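Local coordinates for protein plantazolicin methyltransferase BamL (Bacillus amyloliquefaciens subsp. plantarum, PDB 5DLY) that probably transfers methyl groups from S-adenosylmethionine to nitrogen of desmethylplantazolicin, precursor of the antibiotic plantazolicin, and is captured here with S-adenosyl-L-homocysteine and a monoazolic substrate analogue, at residues Q15-T18 and W19-H22; D160-R163 and N164-G167; E179-L182 and K183-R187. All coordinates share one frame; numbering follows the deposited sequence.

The three contacts follow one another along the chain without nesting or crossing; each is local, closing a turn or joining neighbouring residues of one helix, and none closes a long loop. Contact 1 forms the end of helix 10-21, ahead of the long helix 23-56. Contact 2 carries the chain from strand 154-160 of the Rossmann-like sheet into helix 166-169. Contact 3 lies on the next helix, 176-187, which sits between the other two: Asp184 bonds to Gln15 and Trp19 of contact 1, while Tyr186 packs on Leu161, Asp162 and Leu166 of contact 2. Contacts 1 and 2 are about 8 Å apart at their nearest atoms, yet all three touch the bound analogue, 5D7.

Contact 1: residues Q15-T18 and W19-H22; sequences QAQT and WFSH. With SAH (S-adenosyl-L-homocysteine), chain C; 5D7 (prop-2-en-1-yl 2-[(1S)-1-amino-4-carbamimidamidobutyl]-1,3-thiazole-4-carboxylate), chain B.
Thr18 and His22 lie side by side at the end of helix 10-21, with Thr18 CB 3.5 Å from His22 ND1. With His22 CG turned beside its own backbone N (chi1 -78°), the imidazole presents an edge to Thr18 O. That carbonyl accepts His22 N at 3.1 Å, together with weaker bonds from His22 ND1 and Ser21 N. Thr18 OG1 itself reaches back one turn, 2.6 Å to Gln15 O, in its carbonyl plane, and also bonds to Lys25. The main chain changes pitch here: Trp19 N goes to Ala16 O, and Phe20 N lies 2.9 Å from Gln17 O, both spanning three residues, with the donors above the carbonyl planes.

The ligands are met by Gln17 and Phe20, which cross at about a right angle with amide and ring planes 20° apart. Gln17 sets out with CG anti to the backbone N (chi1 171°) and then bends, bringing OE1 to 3.0 Å from C8 of the adenine of S-adenosyl-L-homocysteine. Phe20 lays one ring face against C5' of the same ligand; its CE1 is 3.4 Å from SD and its CZ 3.6 Å from CB of 5D7. Trp19 is turned towards helix 176-187, where Asp184 accepts both its NE1 and Gln15 NE2.

Gln17 OE1 is buried and has no hydrogen-bonding partner in the model, so its approach to the polarised C8-H may offer modest electrostatic compensation. Phe20 touches both ligands close to where SD of S-adenosyl-L-homocysteine stands 3.9 Å from the amine N of 5D7, a spacing consistent with methyl transfer between those atoms.

Contact 2: residues D160-R163 and N164-G167; sequences DLDR and NSLG. With 5D7 (prop-2-en-1-yl 2-[(1S)-1-amino-4-carbamimidamidobutyl]-1,3-thiazole-4-carboxylate), chain B.
A first torsion of -173° carries Asp162 CG away from its own backbone N and beside its carbonyl carbon, from where OD1 bends round to the N-H of Asn164. The result is an Asx turn, leading from strand 154-160 of the Rossmann-like methyltransferase sheet into helix 166-169. Asn164 N reaches Asp162 OD1 over 2.9 Å, from above the carboxylate plane, while Asp162 O takes Ser165 N at 2.9 Å. One residue thus grips two successive amides of the short 3-10 turn, and a weak bond from Leu166 N to Arg163 O continues it. The planes of the carboxylate and of the Asn164 side-chain amide are 40° apart. A water joins their outer ends, giving one hydrogen to Asp162 OD2 at 2.7 Å and the other to Asn164 OD1. Arg163 leaves the turn for Glu194, its salt-bridge partner.

The residues ahead of the turn face the substrate analogue 5D7. Leu161 CD2 packs 3.5 Å from C6 of its ester. Asp160 pairs with the arginine-like guanidinium of 5D7 through two bonds, NE to OD1 and NH2 to OD2, which would balance its charge and fix its orientation. Asp160 OD2, 2.9 Å from NH2 of 5D7, is also bonded by the backbone N of Gly134.

Contact 3: residues E179-L182 and K183-R187; sequences EAYL and KDQYR. With 5D7 (prop-2-en-1-yl 2-[(1S)-1-amino-4-carbamimidamidobutyl]-1,3-thiazole-4-carboxylate), chain B.
Tyr181 and Gln185 pack one turn apart on the buried side of helix 176-187, a regular alpha helix that walls the substrate pocket. Gln185 CG lies beside its own backbone N (chi1 -62°), which sets it over one face of the Tyr181 ring in a CH-pi contact, 3.9 Å from the centroid. The phenol reaches onward to the analogue 5D7: Tyr181 OH is 3.0 Å from the thiazole S5 and hydrogen-bonds to Asp33. Nearby, Tyr186 turns a ring edge to Leu182, its CD2 3.1 Å from Leu182 O, and Leu182 CD2 meets the thiazole at C1, 3.8 Å away.

The side formed by Glu179 and Lys183 is looser. These two run alongside each other, but their salt bridge is long, OE1 to NZ 3.9 Å. A water fills in, accepting from NZ and making a weak bond to OE1. The exposed Arg187 reaches back to the buried Asp184, NH1 2.8 Å from OD1, while OD2 serves helix 10-21.

Near its C-terminal end the helix also meets the guanidinium of 5D7, where a helix dipole would favour a positive charge: NH1 donates to Gln185 O across 2.9 Å, and Ser189 OG is bonded to the same oxygen.

Contact 1: residues Q15-T18 and W19-H22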
loop_
_atom_site.group_PDB
_atom_site.type_symbol
_atom_site.label_atom_id
_atom_site.label_comp_id
_atom_site.label_asym_id
_atom_site.label_seq_id
_atom_site.Cartn_x
_atom_site.Cartn_y
_atom_site.Cartn_z
ATOM N N GLN A 15 13.153 -2.714 -13.283
ATOM C CA GLN A 15 12.617 -3.826 -14.064
ATOM C C GLN A 15 11.175 -4.163 -13.685
ATOM O O GLN A 15 10.342 -4.383 -14.562
ATOM C CB GLN A 15 13.522 -5.062 -13.941
ATOM C CG GLN A 15 13.008 -6.317 -14.645
ATOM C CD GLN A 15 12.820 -6.141 -16.146
ATOM O OE1 GLN A 15 13.462 -5.296 -16.774
ATOM N NE2 GLN A 15 11.931 -6.940 -16.728
ATOM N N ALA A 16 10.873 -4.176 -12.385
ATOM C CA ALA A 16 9.508 -4.452 -11.916
ATOM C C ALA A 16 8.531 -3.407 -12.458
ATOM O O ALA A 16 7.398 -3.722 -12.831
ATOM C CB ALA A 16 9.460 -4.485 -10.396
ATOM N N GLN A 17 8.990 -2.159 -12.507
ATOM C CA GLN A 17 8.164 -1.048 -12.954
ATOM C C GLN A 17 7.867 -1.079 -14.464
ATOM O O GLN A 17 6.870 -0.503 -14.900
ATOM C CB GLN A 17 8.766 0.293 -12.484
ATOM C CG GLN A 17 8.129 1.556 -13.058
ATOM C CD GLN A 17 6.658 1.726 -12.732
ATOM O OE1 GLN A 17 6.106 1.079 -11.829
ATOM N NE2 GLN A 17 6.001 2.602 -13.483
ATOM N N THR A 18 8.685 -1.787 -15.252
ATOM C CA THR A 18 8.352 -1.958 -16.679
ATOM C C THR A 18 6.975 -2.594 -16.897
ATOM O O THR A 18 6.327 -2.345 -17.912
ATOM C CB THR A 18 9.420 -2.740 -17.483
ATOM O OG1 THR A 18 9.501 -4.093 -17.018
ATOM C CG2 THR A 18 10.775 -2.061 -17.393
ATOM N N TRP A 19 6.507 -3.380 -15.926
ATOM C CA TRP A 19 5.194 -4.011 -16.017
ATOM C C TRP A 19 4.009 -3.041 -15.863
ATOM O O TRP A 19 2.857 -3.428 -16.039
ATOM C CB TRP A 19 5.114 -5.186 -15.026
ATOM C CG TRP A 19 6.025 -6.296 -15.429
ATOM C CD1 TRP A 19 7.324 -6.470 -15.051
ATOM C CD2 TRP A 19 5.719 -7.366 -16.334
ATOM N NE1 TRP A 19 7.845 -7.601 -15.656
ATOM C CE2 TRP A 19 6.877 -8.166 -16.442
ATOM C CE3 TRP A 19 4.567 -7.736 -17.046
ATOM C CZ2 TRP A 19 6.922 -9.318 -17.248
ATOM C CZ3 TRP A 19 4.613 -8.873 -17.847
ATOM C CH2 TRP A 19 5.784 -9.653 -17.935
ATOM N N PHE A 20 4.311 -1.773 -15.568
ATOM C CA PHE A 20 3.288 -0.745 -15.419
ATOM C C PHE A 20 3.466 0.420 -16.384
ATOM O O PHE A 20 2.604 1.296 -16.456
ATOM C CB PHE A 20 3.204 -0.287 -13.956
ATOM C CG PHE A 20 2.855 -1.407 -13.036
ATOM C CD1 PHE A 20 1.526 -1.787 -12.871
ATOM C CD2 PHE A 20 3.854 -2.145 -12.405
ATOM C CE1 PHE A 20 1.191 -2.860 -12.064
ATOM C CE2 PHE A 20 3.520 -3.215 -11.589
ATOM C CZ PHE A 20 2.191 -3.573 -11.421
ATOM N N SER A 21 4.553 0.393 -17.150
ATOM C CA SER A 21 4.891 1.487 -18.069
ATOM C C SER A 21 4.988 1.057 -19.540
ATOM O O SER A 21 5.128 1.905 -20.427
ATOM C CB SER A 21 6.195 2.166 -17.629
ATOM O OG SER A 21 7.294 1.273 -17.694
ATOM N N HIS A 22 4.928 -0.248 -19.790
ATOM C CA HIS A 22 4.963 -0.787 -21.153
ATOM C C HIS A 22 3.568 -1.254 -21.567
ATOM O O HIS A 22 2.881 -1.909 -20.781
ATOM C CB HIS A 22 5.974 -1.930 -21.255
ATOM C CG HIS A 22 7.396 -1.471 -21.340
ATOM N ND1 HIS A 22 8.098 -1.009 -20.248
ATOM C CD2 HIS A 22 8.249 -1.400 -22.391
ATOM C CE1 HIS A 22 9.320 -0.673 -20.621
ATOM N NE2 HIS A 22 9.439 -0.905 -21.916
HETATM N N SAH C . -2.098 0.924 -5.085
HETATM C CA SAH C . -2.509 0.037 -6.222
HETATM C CB SAH C . -1.270 -0.488 -6.940
HETATM C CG SAH C . -1.481 -0.478 -8.456
HETATM S SD SAH C . -0.176 -1.311 -9.322
HETATM C C SAH C . -3.313 -1.122 -5.703
HETATM O O SAH C . -3.705 -1.154 -4.543
HETATM O OXT SAH C . -3.595 -2.080 -6.422
HETATM C "C5'" SAH C . 1.226 -0.280 -9.002
HETATM C "C4'" SAH C . 0.997 1.181 -9.367
HETATM O "O4'" SAH C . 2.092 1.969 -8.876
HETATM C "C3'" SAH C . 0.960 1.414 -10.878
HETATM O "O3'" SAH C . -0.280 2.047 -11.250
HETATM C "C2'" SAH C . 2.177 2.286 -11.162
HETATM O "O2'" SAH C . 2.016 3.225 -12.229
HETATM C "C1'" SAH C . 2.350 2.992 -9.827
HETATM N N9 SAH C . 3.691 3.572 -9.588
HETATM C C8 SAH C . 4.884 2.962 -9.766
HETATM N N7 SAH C . 5.899 3.794 -9.446
HETATM C C5 SAH C . 5.352 4.953 -9.045
HETATM C C6 SAH C . 5.875 6.244 -8.577
HETATM N N6 SAH C . 7.206 6.413 -8.469
HETATM N N1 SAH C . 4.978 7.211 -8.251
HETATM C C2 SAH C . 3.649 7.009 -8.370
HETATM N N3 SAH C . 3.092 5.843 -8.793
HETATM C C4 SAH C . 3.898 4.807 -9.147
HETATM O O9 5D7 B . -0.280 -8.599 -4.008
HETATM C C6 5D7 B . 0.193 -9.274 -4.910
HETATM O O7 5D7 B . 0.176 -10.714 -4.848
HETATM C C8 5D7 B . -0.272 -11.413 -3.683
HETATM C C2 5D7 B . 0.776 -8.647 -6.121
HETATM N N3 5D7 B . 0.652 -7.318 -6.379
HETATM C C4 5D7 B . 1.224 -6.902 -7.518
HETATM S S5 5D7 B . 1.938 -8.266 -8.316
HETATM C C1 5D7 B . 1.464 -9.387 -7.093
HETATM C CA 5D7 B . 1.290 -5.556 -8.126
HETATM N N 5D7 B . 0.399 -4.686 -7.368
HETATM C CB 5D7 B . 2.720 -4.997 -8.135
HETATM C CG 5D7 B . 3.533 -5.212 -6.854
HETATM C CD 5D7 B . 4.527 -4.071 -6.697
HETATM N NE 5D7 B . 5.393 -4.346 -5.558
HETATM C CZ 5D7 B . 6.532 -5.040 -5.528
HETATM N NH2 5D7 B . 7.153 -5.182 -4.440
HETATM N NH1 5D7 B . 7.013 -5.542 -6.594
HETATM C C3 5D7 B . -0.094 -12.891 -3.922
HETATM C C5 5D7 B . -0.942 -13.767 -3.420
#

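Contact 2: residues D160-R163 and N164-G167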
loop_
_atom_site.group_PDB
_atom_site.type_symbol
_atom_site.label_atom_id
_atom_site.label_comp_id
_atom_site.label_asym_id
_atom_site.label_seq_id
_atom_site.Cartn_x
_atom_site.Cartn_y
_atom_site.Cartn_z
ATOM N N ASP A 160 3.020 -4.663 1.057
ATOM C CA ASP A 160 3.743 -5.064 -0.139
ATOM C C ASP A 160 4.192 -6.513 -0.108
ATOM O O ASP A 160 4.112 -7.184 0.926
ATOM C CB ASP A 160 4.956 -4.148 -0.367
ATOM C CG ASP A 160 5.353 -4.036 -1.850
ATOM O OD1 ASP A 160 4.532 -4.379 -2.743
ATOM O OD2 ASP A 160 6.486 -3.570 -2.112
ATOM N N LEU A 161 4.657 -6.986 -1.260
ATOM C CA LEU A 161 5.243 -8.318 -1.377
ATOM C C LEU A 161 6.497 -8.468 -0.525
ATOM O O LEU A 161 7.260 -7.512 -0.358
ATOM C CB LEU A 161 5.633 -8.586 -2.828
ATOM C CG LEU A 161 4.525 -8.524 -3.875
ATOM C CD1 LEU A 161 5.126 -8.744 -5.258
ATOM C CD2 LEU A 161 3.440 -9.544 -3.590
ATOM N N ASP A 162 6.699 -9.680 -0.007
ATOM C CA ASP A 162 7.942 -10.060 0.667
ATOM C C ASP A 162 8.759 -10.863 -0.332
ATOM O O ASP A 162 8.264 -11.850 -0.877
ATOM C CB ASP A 162 7.613 -10.921 1.894
ATOM C CG ASP A 162 8.830 -11.226 2.762
ATOM O OD1 ASP A 162 9.960 -11.312 2.246
ATOM O OD2 ASP A 162 8.623 -11.409 3.981
ATOM N N ARG A 163 10.008 -10.451 -0.558
ATOM C CA ARG A 163 10.882 -11.144 -1.515
ATOM C C ARG A 163 11.027 -12.643 -1.214
ATOM O O ARG A 163 11.152 -13.458 -2.140
ATOM C CB ARG A 163 12.258 -10.465 -1.598
ATOM C CG ARG A 163 13.206 -11.106 -2.606
ATOM C CD ARG A 163 14.407 -10.223 -2.914
ATOM N NE ARG A 163 15.478 -10.350 -1.920
ATOM C CZ ARG A 163 15.772 -9.440 -0.992
ATOM N NH1 ARG A 163 16.771 -9.659 -0.144
ATOM N NH2 ARG A 163 15.073 -8.313 -0.897
ATOM N N ASN A 164 10.986 -12.997 0.069
ATOM C CA ASN A 164 11.146 -14.390 0.491
ATOM C C ASN A 164 9.948 -15.265 0.115
ATOM O O ASN A 164 10.012 -16.488 0.232
ATOM C CB ASN A 164 11.437 -14.485 1.996
ATOM C CG ASN A 164 12.830 -13.981 2.372
ATOM O OD1 ASN A 164 13.021 -13.421 3.451
ATOM N ND2 ASN A 164 13.803 -14.190 1.497
ATOM N N SER A 165 8.867 -14.633 -0.348
ATOM C CA SER A 165 7.638 -15.341 -0.727
ATOM C C SER A 165 7.537 -15.722 -2.210
ATOM O O SER A 165 6.498 -16.235 -2.645
ATOM C CB SER A 165 6.408 -14.506 -0.342
ATOM O OG SER A 165 6.279 -14.402 1.060
ATOM N N LEU A 166 8.604 -15.478 -2.978
ATOM C CA LEU A 166 8.604 -15.707 -4.432
ATOM C C LEU A 166 8.074 -17.093 -4.814
ATOM O O LEU A 166 7.163 -17.209 -5.643
ATOM C CB LEU A 166 10.006 -15.485 -5.022
ATOM C CG LEU A 166 10.276 -15.687 -6.527
ATOM C CD1 LEU A 166 9.123 -15.264 -7.435
ATOM C CD2 LEU A 166 11.555 -14.961 -6.930
ATOM N N GLY A 167 8.645 -18.124 -4.198
ATOM C CA GLY A 167 8.298 -19.512 -4.497
ATOM C C GLY A 167 6.809 -19.780 -4.441
ATOM O O GLY A 167 6.228 -20.308 -5.393
HETATM O O9 5D7 B . -0.280 -8.599 -4.008
HETATM C C6 5D7 B . 0.193 -9.274 -4.910
HETATM O O7 5D7 B . 0.176 -10.714 -4.848
HETATM C C8 5D7 B . -0.272 -11.413 -3.683
HETATM C C2 5D7 B . 0.776 -8.647 -6.121
HETATM N N3 5D7 B . 0.652 -7.318 -6.379
HETATM C C4 5D7 B . 1.224 -6.902 -7.518
HETATM S S5 5D7 B . 1.938 -8.266 -8.316
HETATM C C1 5D7 B . 1.464 -9.387 -7.093
HETATM C CA 5D7 B . 1.290 -5.556 -8.126
HETATM N N 5D7 B . 0.399 -4.686 -7.368
HETATM C CB 5D7 B . 2.720 -4.997 -8.135
HETATM C CG 5D7 B . 3.533 -5.212 -6.854
HETATM C CD 5D7 B . 4.527 -4.071 -6.697
HETATM N NE 5D7 B . 5.393 -4.346 -5.558
HETATM C CZ 5D7 B . 6.532 -5.040 -5.528
HETATM N NH2 5D7 B . 7.153 -5.182 -4.440
HETATM N NH1 5D7 B . 7.013 -5.542 -6.594
HETATM C C3 5D7 B . -0.094 -12.891 -3.922
HETATM C C5 5D7 B . -0.942 -13.767 -3.420
HETATM O O HOH W 1 4.631 -11.608 -0.026
HETATM O O HOH W 2 11.028 -12.132 5.062
#

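Contact 3: residues E179-L182 and K183-R187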
loop_
_atom_site.group_PDB
_atom_site.type_symbol
_atom_site.label_atom_id
_atom_site.label_comp_id
_atom_site.label_asym_id
_atom_site.label_seq_id
_atom_site.Cartn_x
_atom_site.Cartn_y
_atom_site.Cartn_z
ATOM N N GLU A 179 3.925 -15.502 -14.919
ATOM C CA GLU A 179 5.079 -16.028 -14.198
ATOM C C GLU A 179 6.269 -15.061 -14.256
ATOM O O GLU A 179 6.888 -14.778 -13.235
ATOM C CB GLU A 179 5.471 -17.411 -14.743
ATOM C CG GLU A 179 6.721 -17.998 -14.110
ATOM C CD GLU A 179 7.101 -19.336 -14.709
ATOM O OE1 GLU A 179 7.573 -19.361 -15.863
ATOM O OE2 GLU A 179 6.942 -20.362 -14.017
ATOM N N ALA A 180 6.571 -14.563 -15.456
ATOM C CA ALA A 180 7.636 -13.581 -15.665
ATOM C C ALA A 180 7.381 -12.301 -14.876
ATOM O O ALA A 180 8.280 -11.772 -14.227
ATOM C CB ALA A 180 7.786 -13.274 -17.150
ATOM N N TYR A 181 6.137 -11.833 -14.937
ATOM C CA TYR A 181 5.673 -10.681 -14.167
ATOM C C TYR A 181 5.940 -10.857 -12.676
ATOM O O TYR A 181 6.593 -10.021 -12.053
ATOM C CB TYR A 181 4.183 -10.470 -14.448
ATOM C CG TYR A 181 3.471 -9.522 -13.518
ATOM C CD1 TYR A 181 3.863 -8.185 -13.418
ATOM C CD2 TYR A 181 2.383 -9.956 -12.768
ATOM C CE1 TYR A 181 3.197 -7.311 -12.571
ATOM C CE2 TYR A 181 1.715 -9.093 -11.904
ATOM C CZ TYR A 181 2.127 -7.774 -11.821
ATOM O OH TYR A 181 1.465 -6.903 -10.988
ATOM N N LEU A 182 5.459 -11.961 -12.113
ATOM C CA LEU A 182 5.606 -12.191 -10.673
ATOM C C LEU A 182 7.061 -12.346 -10.237
ATOM O O LEU A 182 7.451 -11.834 -9.184
ATOM C CB LEU A 182 4.766 -13.390 -10.217
ATOM C CG LEU A 182 3.244 -13.204 -10.275
ATOM C CD1 LEU A 182 2.559 -14.482 -9.814
ATOM C CD2 LEU A 182 2.770 -12.002 -9.462
ATOM N N LYS A 183 7.863 -13.044 -11.043
ATOM C CA LYS A 183 9.294 -13.167 -10.746
ATOM C C LYS A 183 9.937 -11.785 -10.623
ATOM O O LYS A 183 10.656 -11.515 -9.654
ATOM C CB LYS A 183 10.027 -13.992 -11.811
ATOM C CG LYS A 183 9.833 -15.497 -11.717
ATOM C CD LYS A 183 10.755 -16.180 -12.717
ATOM C CE LYS A 183 10.315 -17.597 -13.027
ATOM N NZ LYS A 183 10.949 -18.063 -14.297
ATOM N N ASP A 184 9.689 -10.919 -11.609
ATOM C CA ASP A 184 10.192 -9.547 -11.562
ATOM C C ASP A 184 9.661 -8.768 -10.349
ATOM O O ASP A 184 10.414 -8.032 -9.706
ATOM C CB ASP A 184 9.860 -8.791 -12.847
ATOM C CG ASP A 184 10.770 -9.156 -14.008
ATOM O OD1 ASP A 184 11.792 -9.859 -13.805
ATOM O OD2 ASP A 184 10.463 -8.709 -15.125
ATOM N N GLN A 185 8.381 -8.950 -10.027
ATOM C CA GLN A 185 7.794 -8.243 -8.880
ATOM C C GLN A 185 8.439 -8.670 -7.556
ATOM O O GLN A 185 8.809 -7.822 -6.738
ATOM C CB GLN A 185 6.268 -8.404 -8.821
ATOM C CG GLN A 185 5.496 -7.838 -10.010
ATOM C CD GLN A 185 5.965 -6.448 -10.426
ATOM O OE1 GLN A 185 6.330 -6.210 -11.584
ATOM N NE2 GLN A 185 5.973 -5.530 -9.480
ATOM N N TYR A 186 8.557 -9.978 -7.332
ATOM C CA TYR A 186 9.170 -10.470 -6.097
ATOM C C TYR A 186 10.651 -10.136 -5.976
ATOM O O TYR A 186 11.112 -9.818 -4.885
ATOM C CB TYR A 186 8.918 -11.971 -5.885
ATOM C CG TYR A 186 7.516 -12.269 -5.403
ATOM C CD1 TYR A 186 7.192 -12.217 -4.043
ATOM C CD2 TYR A 186 6.502 -12.586 -6.310
ATOM C CE1 TYR A 186 5.900 -12.487 -3.605
ATOM C CE2 TYR A 186 5.208 -12.844 -5.885
ATOM C CZ TYR A 186 4.911 -12.791 -4.536
ATOM O OH TYR A 186 3.622 -13.055 -4.134
ATOM N N ARG A 187 11.383 -10.181 -7.093
ATOM C CA ARG A 187 12.811 -9.851 -7.094
ATOM C C ARG A 187 13.060 -8.393 -6.678
ATOM O O ARG A 187 14.080 -8.082 -6.060
ATOM C CB ARG A 187 13.429 -10.121 -8.475
ATOM C CG ARG A 187 14.943 -10.318 -8.457
ATOM C CD ARG A 187 15.571 -10.319 -9.851
ATOM N NE ARG A 187 14.953 -11.284 -10.766
ATOM C CZ ARG A 187 14.220 -10.952 -11.828
ATOM N NH1 ARG A 187 14.026 -9.672 -12.132
ATOM N NH2 ARG A 187 13.691 -11.899 -12.595
HETATM O O9 5D7 B . -0.280 -8.599 -4.008
HETATM C C6 5D7 B . 0.193 -9.274 -4.910
HETATM O O7 5D7 B . 0.176 -10.714 -4.848
HETATM C C8 5D7 B . -0.272 -11.413 -3.683
HETATM C C2 5D7 B . 0.776 -8.647 -6.121
HETATM N N3 5D7 B . 0.652 -7.318 -6.379
HETATM C C4 5D7 B . 1.224 -6.902 -7.518
HETATM S S5 5D7 B . 1.938 -8.266 -8.316
HETATM C C1 5D7 B . 1.464 -9.387 -7.093
HETATM C CA 5D7 B . 1.290 -5.556 -8.126
HETATM N N 5D7 B . 0.399 -4.686 -7.368
HETATM C CB 5D7 B . 2.720 -4.997 -8.135
HETATM C CG 5D7 B . 3.533 -5.212 -6.854
HETATM C CD 5D7 B . 4.527 -4.071 -6.697
HETATM N NE 5D7 B . 5.393 -4.346 -5.558
HETATM C CZ 5D7 B . 6.532 -5.040 -5.528
HETATM N NH2 5D7 B . 7.153 -5.182 -4.440
HETATM N NH1 5D7 B . 7.013 -5.542 -6.594
HETATM C C3 5D7 B . -0.094 -12.891 -3.922
HETATM C C5 5D7 B . -0.942 -13.767 -3.420
HETATM O O HOH W 3 10.379 -20.877 -14.812
#